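Local coordinates for protein EF-P arginine 32 rhamnosyl-transferase (Pseudomonas putida KT2440, PDB 5NV8) that belongs to the EarP family of bacterial glycosyltransferases and carries a bound 2'-deoxy-thymidine-beta-l-rhamnose, at residues W214-T220 with A350-A354; Y322-S327 with E360-A365. All coordinates share one frame; numbering follows the deposited sequence.

Contact 1. Residues W214-T220 with A350-A354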
loop_
_atom_site.group_PDB
_atom_site.type_symbol
_atom_site.label_atom_id
_atom_site.label_comp_id
_atom_site.label_asym_id
_atom_site.label_seq_id
_atom_site.Cartn_x
_atom_site.Cartn_y
_atom_site.Cartn_z
ATOM N N TRP A 214 15.556 11.601 6.671
ATOM C CA TRP A 214 14.164 11.758 7.083
ATOM C C TRP A 214 14.018 11.610 8.593
ATOM O O TRP A 214 13.350 12.420 9.244
ATOM C CB TRP A 214 13.281 10.742 6.359
ATOM C CG TRP A 214 11.823 11.074 6.418
ATOM C CD1 TRP A 214 11.272 12.293 6.677
ATOM C CD2 TRP A 214 10.728 10.172 6.218
ATOM N NE1 TRP A 214 9.902 12.209 6.648
ATOM C CE2 TRP A 214 9.543 10.917 6.367
ATOM C CE3 TRP A 214 10.635 8.809 5.923
ATOM C CZ2 TRP A 214 8.279 10.346 6.232
ATOM C CZ3 TRP A 214 9.380 8.243 5.790
ATOM C CH2 TRP A 214 8.219 9.011 5.945
ATOM N N LEU A 215 14.631 10.570 9.165
ATOM C CA LEU A 215 14.549 10.371 10.608
ATOM C C LEU A 215 15.237 11.495 11.371
ATOM O O LEU A 215 14.840 11.806 12.500
ATOM C CB LEU A 215 15.154 9.021 10.990
ATOM C CG LEU A 215 14.639 7.787 10.246
ATOM C CD1 LEU A 215 15.317 6.532 10.783
ATOM C CD2 LEU A 215 13.127 7.670 10.343
ATOM N N ASP A 216 16.266 12.112 10.784
ATOM C CA ASP A 216 16.855 13.297 11.399
ATOM C C ASP A 216 15.872 14.462 11.386
ATOM O O ASP A 216 15.834 15.260 12.329
ATOM C CB ASP A 216 18.149 13.681 10.680
ATOM C CG ASP A 216 19.285 12.715 10.964
ATOM O OD1 ASP A 216 19.228 12.010 11.993
ATOM O OD2 ASP A 216 20.240 12.667 10.159
ATOM N N ALA A 217 15.070 14.572 10.325
ATOM C CA ALA A 217 14.069 15.632 10.261
ATOM C C ALA A 217 12.972 15.419 11.297
ATOM O O ALA A 217 12.566 16.365 11.981
ATOM C CB ALA A 217 13.477 15.707 8.853
ATOM N N LEU A 218 12.483 14.182 11.428
ATOM C CA LEU A 218 11.440 13.894 12.409
ATOM C C LEU A 218 11.949 14.084 13.832
ATOM O O LEU A 218 11.246 14.650 14.680
ATOM C CB LEU A 218 10.918 12.469 12.215
ATOM C CG LEU A 218 10.338 12.116 10.840
ATOM C CD1 LEU A 218 9.803 10.687 10.816
ATOM C CD2 LEU A 218 9.247 13.101 10.450
ATOM N N ALA A 219 13.172 13.627 14.111
ATOM C CA ALA A 219 13.713 13.730 15.462
ATOM C C ALA A 219 13.948 15.177 15.873
ATOM O O ALA A 219 13.866 15.500 17.063
ATOM C CB ALA A 219 15.013 12.934 15.570
ATOM N N THR A 220 14.233 16.056 14.915
ATOM C CA THR A 220 14.539 17.451 15.206
ATOM C C THR A 220 13.318 18.359 15.133
ATOM O O THR A 220 13.439 19.556 15.411
ATOM C CB THR A 220 15.622 17.971 14.251
ATOM O OG1 THR A 220 15.276 17.645 12.900
ATOM C CG2 THR A 220 16.971 17.350 14.584
ATOM N N ALA A 350 12.288 18.342 1.799
ATOM C CA ALA A 350 11.016 17.987 1.178
ATOM C C ALA A 350 9.937 17.746 2.226
ATOM O O ALA A 350 8.810 18.238 2.092
ATOM C CB ALA A 350 11.194 16.754 0.292
ATOM N N TRP A 351 10.268 16.996 3.282
ATOM C CA TRP A 351 9.277 16.678 4.308
ATOM C C TRP A 351 8.729 17.940 4.962
ATOM O O TRP A 351 7.511 18.080 5.132
ATOM C CB TRP A 351 9.887 15.745 5.354
ATOM C CG TRP A 351 9.043 15.574 6.577
ATOM C CD1 TRP A 351 9.273 16.106 7.810
ATOM C CD2 TRP A 351 7.831 14.816 6.686
ATOM N NE1 TRP A 351 8.279 15.733 8.679
ATOM C CE2 TRP A 351 7.381 14.940 8.015
ATOM C CE3 TRP A 351 7.081 14.050 5.788
ATOM C CZ2 TRP A 351 6.216 14.323 8.471
ATOM C CZ3 TRP A 351 5.924 13.439 6.241
ATOM C CH2 TRP A 351 5.503 13.579 7.571
ATOM N N ARG A 352 9.605 18.881 5.325
ATOM C CA ARG A 352 9.141 20.113 5.956
ATOM C C ARG A 352 8.319 20.958 4.988
ATOM O O ARG A 352 7.327 21.579 5.386
ATOM C CB ARG A 352 10.323 20.920 6.490
ATOM C CG ARG A 352 11.040 20.256 7.656
ATOM C CD ARG A 352 12.169 21.115 8.197
ATOM N NE ARG A 352 13.431 20.853 7.513
ATOM C CZ ARG A 352 14.388 20.058 7.980
ATOM N NH1 ARG A 352 14.236 19.426 9.135
ATOM N NH2 ARG A 352 15.497 19.886 7.281
ATOM N N ALA A 353 8.716 20.986 3.711
ATOM C CA ALA A 353 7.940 21.719 2.716
ATOM C C ALA A 353 6.539 21.138 2.573
ATOM O O ALA A 353 5.557 21.884 2.494
ATOM C CB ALA A 353 8.666 21.708 1.373
ATOM N N ALA A 354 6.424 19.807 2.540
ATOM C CA ALA A 354 5.106 19.190 2.424
ATOM C C ALA A 354 4.254 19.449 3.661
ATOM O O ALA A 354 3.030 19.587 3.551
ATOM C CB ALA A 354 5.244 17.688 2.180
#

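Contact 2. Residues Y322-S327 with E360-A365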
loop_
_atom_site.group_PDB
_atom_site.type_symbol
_atom_site.label_atom_id
_atom_site.label_comp_id
_atom_site.label_asym_id
_atom_site.label_seq_id
_atom_site.Cartn_x
_atom_site.Cartn_y
_atom_site.Cartn_z
ATOM N N TYR A 322 -1.753 12.307 -10.351
ATOM C CA TYR A 322 -1.913 12.500 -8.913
ATOM C C TYR A 322 -1.844 13.968 -8.516
ATOM O O TYR A 322 -2.457 14.365 -7.520
ATOM C CB TYR A 322 -0.849 11.699 -8.159
ATOM C CG TYR A 322 -1.194 11.415 -6.710
ATOM C CD1 TYR A 322 -2.229 10.549 -6.381
ATOM C CD2 TYR A 322 -0.483 12.009 -5.675
ATOM C CE1 TYR A 322 -2.549 10.284 -5.060
ATOM C CE2 TYR A 322 -0.794 11.751 -4.352
ATOM C CZ TYR A 322 -1.828 10.888 -4.050
ATOM O OH TYR A 322 -2.145 10.627 -2.737
ATOM N N ARG A 323 -1.122 14.786 -9.275
ATOM C CA ARG A 323 -0.826 16.160 -8.887
ATOM C C ARG A 323 -1.815 17.181 -9.439
ATOM O O ARG A 323 -1.626 18.382 -9.217
ATOM C CB ARG A 323 0.587 16.529 -9.353
ATOM C CG ARG A 323 0.645 16.923 -10.820
ATOM C CD ARG A 323 2.065 17.054 -11.319
ATOM N NE ARG A 323 2.441 18.454 -11.477
ATOM C CZ ARG A 323 3.583 18.863 -12.018
ATOM N NH1 ARG A 323 4.459 17.976 -12.471
ATOM N NH2 ARG A 323 3.842 20.159 -12.117
ATOM N N CYS A 324 -2.876 16.739 -10.119
ATOM C CA CYS A 324 -3.633 17.638 -10.988
ATOM C C CYS A 324 -4.324 18.759 -10.214
ATOM O O CYS A 324 -4.347 19.908 -10.671
ATOM C CB CYS A 324 -4.650 16.837 -11.801
ATOM S SG CYS A 324 -3.949 16.045 -13.267
ATOM N N GLY A 325 -4.889 18.457 -9.046
ATOM C CA GLY A 325 -5.745 19.421 -8.380
ATOM C C GLY A 325 -5.093 20.404 -7.426
ATOM O O GLY A 325 -5.766 21.334 -6.970
ATOM N N LEU A 326 -3.812 20.247 -7.115
ATOM C CA LEU A 326 -3.195 21.032 -6.054
ATOM C C LEU A 326 -2.654 22.363 -6.574
ATOM O O LEU A 326 -2.365 22.532 -7.761
ATOM C CB LEU A 326 -2.073 20.240 -5.384
ATOM C CG LEU A 326 -2.538 19.057 -4.532
ATOM C CD1 LEU A 326 -1.447 18.003 -4.431
ATOM C CD2 LEU A 326 -2.972 19.525 -3.149
ATOM N N SER A 327 -2.522 23.314 -5.650
ATOM C CA SER A 327 -1.964 24.619 -5.965
ATOM C C SER A 327 -0.469 24.503 -6.258
ATOM O O SER A 327 0.157 23.464 -6.043
ATOM C CB SER A 327 -2.206 25.595 -4.813
ATOM O OG SER A 327 -1.591 25.134 -3.623
ATOM N N GLU A 360 -4.037 20.977 2.590
ATOM C CA GLU A 360 -4.228 20.738 1.163
ATOM C C GLU A 360 -3.915 19.292 0.798
ATOM O O GLU A 360 -4.641 18.676 0.009
ATOM C CB GLU A 360 -3.356 21.693 0.346
ATOM C CG GLU A 360 -4.098 22.891 -0.224
ATOM C CD GLU A 360 -3.527 23.357 -1.552
ATOM O OE1 GLU A 360 -2.436 23.964 -1.559
ATOM O OE2 GLU A 360 -4.171 23.115 -2.593
ATOM N N LEU A 361 -2.842 18.732 1.363
ATOM C CA LEU A 361 -2.472 17.358 1.037
ATOM C C LEU A 361 -3.457 16.360 1.634
ATOM O O LEU A 361 -3.746 15.325 1.020
ATOM C CB LEU A 361 -1.050 17.069 1.519
ATOM C CG LEU A 361 0.052 17.959 0.936
ATOM C CD1 LEU A 361 1.428 17.416 1.285
ATOM C CD2 LEU A 361 -0.105 18.094 -0.569
ATOM N N GLN A 362 -3.979 16.652 2.829
ATOM C CA GLN A 362 -4.993 15.794 3.436
ATOM C C GLN A 362 -6.228 15.691 2.547
ATOM O O GLN A 362 -6.734 14.592 2.285
ATOM C CB GLN A 362 -5.377 16.331 4.816
ATOM C CG GLN A 362 -4.345 16.100 5.905
ATOM C CD GLN A 362 -4.852 16.515 7.273
ATOM O OE1 GLN A 362 -4.382 17.495 7.853
ATOM N NE2 GLN A 362 -5.819 15.769 7.796
ATOM N N GLN A 363 -6.734 16.836 2.082
ATOM C CA GLN A 363 -7.911 16.831 1.220
ATOM C C GLN A 363 -7.606 16.187 -0.127
ATOM O O GLN A 363 -8.455 15.488 -0.692
ATOM C CB GLN A 363 -8.425 18.260 1.034
ATOM C CG GLN A 363 -9.870 18.361 0.554
ATOM C CD GLN A 363 -10.881 18.192 1.674
ATOM O OE1 GLN A 363 -10.906 17.167 2.354
ATOM N NE2 GLN A 363 -11.722 19.201 1.870
ATOM N N HIS A 364 -6.396 16.403 -0.648
ATOM C CA HIS A 364 -6.025 15.827 -1.937
ATOM C C HIS A 364 -6.007 14.304 -1.883
ATOM O O HIS A 364 -6.409 13.635 -2.842
ATOM C CB HIS A 364 -4.663 16.362 -2.372
ATOM C CG HIS A 364 -4.280 15.976 -3.765
ATOM N ND1 HIS A 364 -4.796 16.604 -4.877
ATOM C CD2 HIS A 364 -3.430 15.029 -4.227
ATOM C CE1 HIS A 364 -4.281 16.062 -5.965
ATOM N NE2 HIS A 364 -3.450 15.102 -5.599
ATOM N N ALA A 365 -5.541 13.735 -0.768
ATOM C CA ALA A 365 -5.500 12.282 -0.644
ATOM C C ALA A 365 -6.903 11.690 -0.574
ATOM O O ALA A 365 -7.158 10.618 -1.134
ATOM C CB ALA A 365 -4.683 11.885 0.584
HETATM O O HOH W 1 -4.110 9.084 -1.806
#

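Contact 1. Residues W214-T220 with A350-A354
Trp-214 and Trp-351 meet as an edge-to-face (T-shaped) aromatic pair, their five-membered rings 4.8 Å apart at the centroids and their planes at 66°. The pyrrole edge of Trp-214 does the touching: NE1 lies over one face of Trp-351, 3.3 Å from CD2 and displaced toward the rim. CG of Trp-214 stands anti to its backbone nitrogen (chi1 -164°), which throws the indole off helix 211-220 and across to helix 347-355.

Apolar packing extends the contact. Leu-218 reaches over with a single branch, CD2, which comes 3.3 Å from NE1 and 3.6 Å from CE2 of Trp-351, while the methyl of Ala-217 lies at the CD1 corner of that ring. The short helical segments run at 50° with axes 10.5 Å apart, a gap spanned mainly by the two indoles and the Leu-218 branch.

At the polar margin the Arg-352 side chain, bent at chi3, brings NH1 within 3.8 Å of Ala-217 CB. Thr-220 turns OG1 back to the Asp-216 carbonyl oxygen (2.5 Å), which also accepts from the backbone N of Thr-220.

Both indoles touch Ile-201 of strand 199-203; Trp-341 pairs edge-to-face with Trp-214, and Phe-280 with Trp-351. No hydrogen bond joins the two segments: aromatic and aliphatic surfaces hold them together, and the NE1 N-H of Trp-214 points at the Trp-351 face near CD2, probably attracted to its pi cloud.

Contact 2. Residues Y322-S327 with E360-A365
A type I beta turn, Arg-323 to Leu-326, links helix 315-322 to the N-cap of helix 328-343, Ser-327, and rests against helix 358-373. Leu-326 carries the apolar part: its CD1 methyl sits almost squarely over the His-364 imidazole in a CH-pi contact, 3.5 Å from the centroid and 6° off the normal. Its other branch, CD2, lies 3.7 Å from His-364 CB and equally near the Glu-360 carbonyl oxygen. The imidazole leaves the helix with CG anti to the backbone nitrogen (chi1 -172°) and turns its edge to the face of Tyr-322, the planes at 89° and the centroids 5.3 Å apart.

At the other end Ser-327 OG donates to the syn lone pair of Glu-360 OE1 (2.5 Å); a weak bond of 3.5 Å runs from Ser-327 N to OE2. Lying by the N-cap of helix 328-343, the carboxylate may be somewhat stabilised by that helix end. One water lies 2.7 Å from Tyr-322 OH and donates weakly to Ala-365 O.

Around this surface contact, the Tyr-322 ring meets Phe-318 of helix 315-322, Trp-338 of helix 328-343 and, edge-to-face, Trp-368 of helix 358-373; Arg-323 bridges to Asp-331, and Leu-334 packs on Tyr-322 and Leu-326.

In the fold
From the N terminus the four segments come in the order 214-220, 322-327, 350-354, 360-365, so the two contacts cross rather than nest. Contact 1 closes a loop of 129 intervening residues that includes most of the six-stranded mixed sheet, and ties helix 211-220, which follows strand 199-203, to helix 347-355. Contact 2 closes a short, wholly strandless loop of 32 residues, drawing the turn before helix 328-343 onto helix 358-373. The centres of contact 1 and contact 2 lie about 20 Å apart. Helices 347-355 and 358-373 follow each other directly, and Ala-354 O packs 3.5 Å from Leu-361 CD1, joining the sheet-side contact to the helical one.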